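Phospholipase A1 (PDB 7EZZ) probably hydrolyses the acyl ester bonds of phospholipids in the outer membrane as a calcium-binding, dimeric beta-barrel phospholipase. Local coordinates at residues A117-R122 against W157-K162. Sequence-based numbering, arbitrary orientation.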
loop_
_atom_site.group_PDB
_atom_site.type_symbol
_atom_site.label_atom_id
_atom_site.label_comp_id
_atom_site.label_asym_id
_atom_site.label_seq_id
_atom_site.Cartn_x
_atom_site.Cartn_y
_atom_site.Cartn_z
ATOM N N ALA B 117 -36.394 -3.635 -11.923
ATOM C CA ALA B 117 -36.257 -3.793 -13.384
ATOM C C ALA B 117 -35.112 -4.738 -13.737
ATOM O O ALA B 117 -34.377 -4.432 -14.648
ATOM C CB ALA B 117 -36.146 -2.458 -14.062
ATOM N N GLY B 118 -35.024 -5.870 -13.046
ATOM C CA GLY B 118 -33.980 -6.879 -13.314
ATOM C C GLY B 118 -32.738 -6.707 -12.462
ATOM O O GLY B 118 -32.207 -7.716 -12.013
ATOM N N TRP B 119 -32.316 -5.463 -12.246
ATOM C CA TRP B 119 -31.099 -5.123 -11.470
ATOM C C TRP B 119 -31.349 -5.178 -9.967
ATOM O O TRP B 119 -32.394 -4.763 -9.538
ATOM C CB TRP B 119 -30.653 -3.724 -11.844
ATOM C CG TRP B 119 -30.141 -3.604 -13.234
ATOM C CD1 TRP B 119 -30.866 -3.356 -14.353
ATOM C CD2 TRP B 119 -28.773 -3.690 -13.643
ATOM N NE1 TRP B 119 -30.043 -3.281 -15.433
ATOM C CE2 TRP B 119 -28.754 -3.484 -15.028
ATOM C CE3 TRP B 119 -27.566 -3.914 -12.976
ATOM C CZ2 TRP B 119 -27.569 -3.505 -15.755
ATOM C CZ3 TRP B 119 -26.396 -3.921 -13.687
ATOM C CH2 TRP B 119 -26.402 -3.723 -15.059
ATOM N N THR B 120 -30.361 -5.632 -9.211
ATOM C CA THR B 120 -30.472 -5.706 -7.741
ATOM C C THR B 120 -29.444 -4.769 -7.113
ATOM O O THR B 120 -28.267 -5.014 -7.272
ATOM C CB THR B 120 -30.316 -7.146 -7.252
ATOM O OG1 THR B 120 -31.207 -7.949 -8.014
ATOM C CG2 THR B 120 -30.615 -7.312 -5.783
ATOM N N LEU B 121 -29.903 -3.711 -6.451
ATOM C CA LEU B 121 -28.988 -2.781 -5.762
ATOM C C LEU B 121 -28.378 -3.574 -4.617
ATOM O O LEU B 121 -29.111 -4.167 -3.864
ATOM C CB LEU B 121 -29.770 -1.560 -5.288
ATOM C CG LEU B 121 -28.973 -0.520 -4.520
ATOM C CD1 LEU B 121 -28.036 0.235 -5.422
ATOM C CD2 LEU B 121 -29.915 0.432 -3.831
ATOM N N ARG B 122 -27.055 -3.605 -4.549
ATOM C CA ARG B 122 -26.405 -4.465 -3.546
ATOM C C ARG B 122 -25.654 -3.623 -2.539
ATOM O O ARG B 122 -25.609 -4.007 -1.409
ATOM C CB ARG B 122 -25.377 -5.342 -4.250
ATOM C CG ARG B 122 -25.953 -6.582 -4.901
ATOM C CD ARG B 122 -26.741 -7.302 -3.853
ATOM N NE ARG B 122 -27.392 -8.462 -4.396
ATOM C CZ ARG B 122 -28.077 -9.316 -3.676
ATOM N NH1 ARG B 122 -28.197 -9.140 -2.376
ATOM N NH2 ARG B 122 -28.636 -10.348 -4.261
ATOM N N TRP B 157 -23.582 -8.825 -15.294
ATOM C CA TRP B 157 -23.252 -7.410 -15.245
ATOM C C TRP B 157 -23.123 -6.898 -13.810
ATOM O O TRP B 157 -23.789 -7.378 -12.893
ATOM C CB TRP B 157 -24.310 -6.603 -16.002
ATOM C CG TRP B 157 -24.321 -6.861 -17.474
ATOM C CD1 TRP B 157 -25.053 -7.799 -18.145
ATOM C CD2 TRP B 157 -23.546 -6.158 -18.460
ATOM N NE1 TRP B 157 -24.757 -7.747 -19.481
ATOM C CE2 TRP B 157 -23.853 -6.741 -19.709
ATOM C CE3 TRP B 157 -22.596 -5.127 -18.406
ATOM C CZ2 TRP B 157 -23.255 -6.315 -20.895
ATOM C CZ3 TRP B 157 -22.024 -4.690 -19.582
ATOM C CH2 TRP B 157 -22.343 -5.286 -20.805
ATOM N N LEU B 158 -22.218 -5.924 -13.627
ATOM C CA LEU B 158 -22.144 -5.115 -12.423
ATOM C C LEU B 158 -22.012 -3.659 -12.879
ATOM O O LEU B 158 -21.289 -3.382 -13.840
ATOM C CB LEU B 158 -20.932 -5.602 -11.635
ATOM C CG LEU B 158 -20.558 -4.853 -10.353
ATOM C CD1 LEU B 158 -19.934 -5.823 -9.332
ATOM C CD2 LEU B 158 -19.599 -3.703 -10.657
ATOM N N VAL B 159 -22.785 -2.766 -12.262
ATOM C CA VAL B 159 -22.743 -1.305 -12.553
ATOM C C VAL B 159 -22.555 -0.557 -11.241
ATOM O O VAL B 159 -23.299 -0.788 -10.347
ATOM C CB VAL B 159 -23.996 -0.789 -13.274
ATOM C CG1 VAL B 159 -23.774 0.613 -13.785
ATOM C CG2 VAL B 159 -24.412 -1.694 -14.398
ATOM N N GLU B 160 -21.581 0.330 -11.187
ATOM C CA GLU B 160 -21.302 1.109 -9.962
ATOM C C GLU B 160 -21.306 2.592 -10.327
ATOM O O GLU B 160 -20.624 2.968 -11.243
ATOM C CB GLU B 160 -19.990 0.606 -9.356
ATOM C CG GLU B 160 -19.590 1.225 -8.037
ATOM C CD GLU B 160 -18.250 0.781 -7.463
ATOM O OE1 GLU B 160 -17.321 1.582 -7.454
ATOM O OE2 GLU B 160 -18.144 -0.352 -6.990
ATOM N N VAL B 161 -22.162 3.374 -9.688
ATOM C CA VAL B 161 -22.149 4.843 -9.914
ATOM C C VAL B 161 -21.663 5.484 -8.623
ATOM O O VAL B 161 -22.068 5.049 -7.575
ATOM C CB VAL B 161 -23.521 5.401 -10.315
ATOM C CG1 VAL B 161 -23.445 6.881 -10.601
ATOM C CG2 VAL B 161 -24.079 4.679 -11.513
ATOM N N LYS B 162 -20.810 6.485 -8.741
ATOM C CA LYS B 162 -20.274 7.172 -7.557
ATOM C C LYS B 162 -20.286 8.674 -7.801
ATOM O O LYS B 162 -19.324 9.184 -8.299
ATOM C CB LYS B 162 -18.880 6.640 -7.254
ATOM C CG LYS B 162 -18.101 7.418 -6.226
ATOM C CD LYS B 162 -16.975 6.622 -5.693
ATOM C CE LYS B 162 -15.959 7.459 -4.953
ATOM N NZ LYS B 162 -15.129 6.647 -4.040
#
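The indole of Trp119 reaches across to Trp157 and Val159 on the wall of an antiparallel 12-stranded beta-barrel, the fold of outer membrane phospholipase A. Strands 119-132 and 157-167 are not neighbours: strand 142-154 runs between them, and the axes of the short segments come no closer than 9.0 Å, inclined at 51°. No hydrogen bond joins the segments; the contact is chiefly apolar, between side chains. Ala117 and Gly118 form the tight turn from strand 97-116 into strand 119-132, with Gly118 at a phi of 93° that suits glycine. Trp119 follows at once. Its CG stands anti to the carbonyl carbon (chi1 -68°), and the side chain touches Asn154 of the intervening strand and carries the far ring atoms to strand 157-167. CH2, at the far end of the ring, lies 3.7 Å from Trp157 CB; the two side chains slant past each other, and the Trp157 indole turns away to meet the ring of Tyr189. The ring edge of Trp119 also faces the backbone of strand 157-167, with CZ3 4.5 Å from Leu158 C, near the ring plane. Thr120 is backbone-bonded to Glu153 of the intervening strand. On the second segment, Trp157 and Val159 face the first, whereas Leu158 points away from it; Glu160, on the same side as Leu158, is buried and salt-bridged to Lys186 and Arg149. Tryptophans beside short turns recall the aromatic girdles of outer membrane barrels, probably at the periplasmic end here. The modelled approach of Val159 CG2 to Trp119 is too short to trust, but the two side chains cross at about a right angle, with Val159 CB 4.0 Å from Trp119 CZ3.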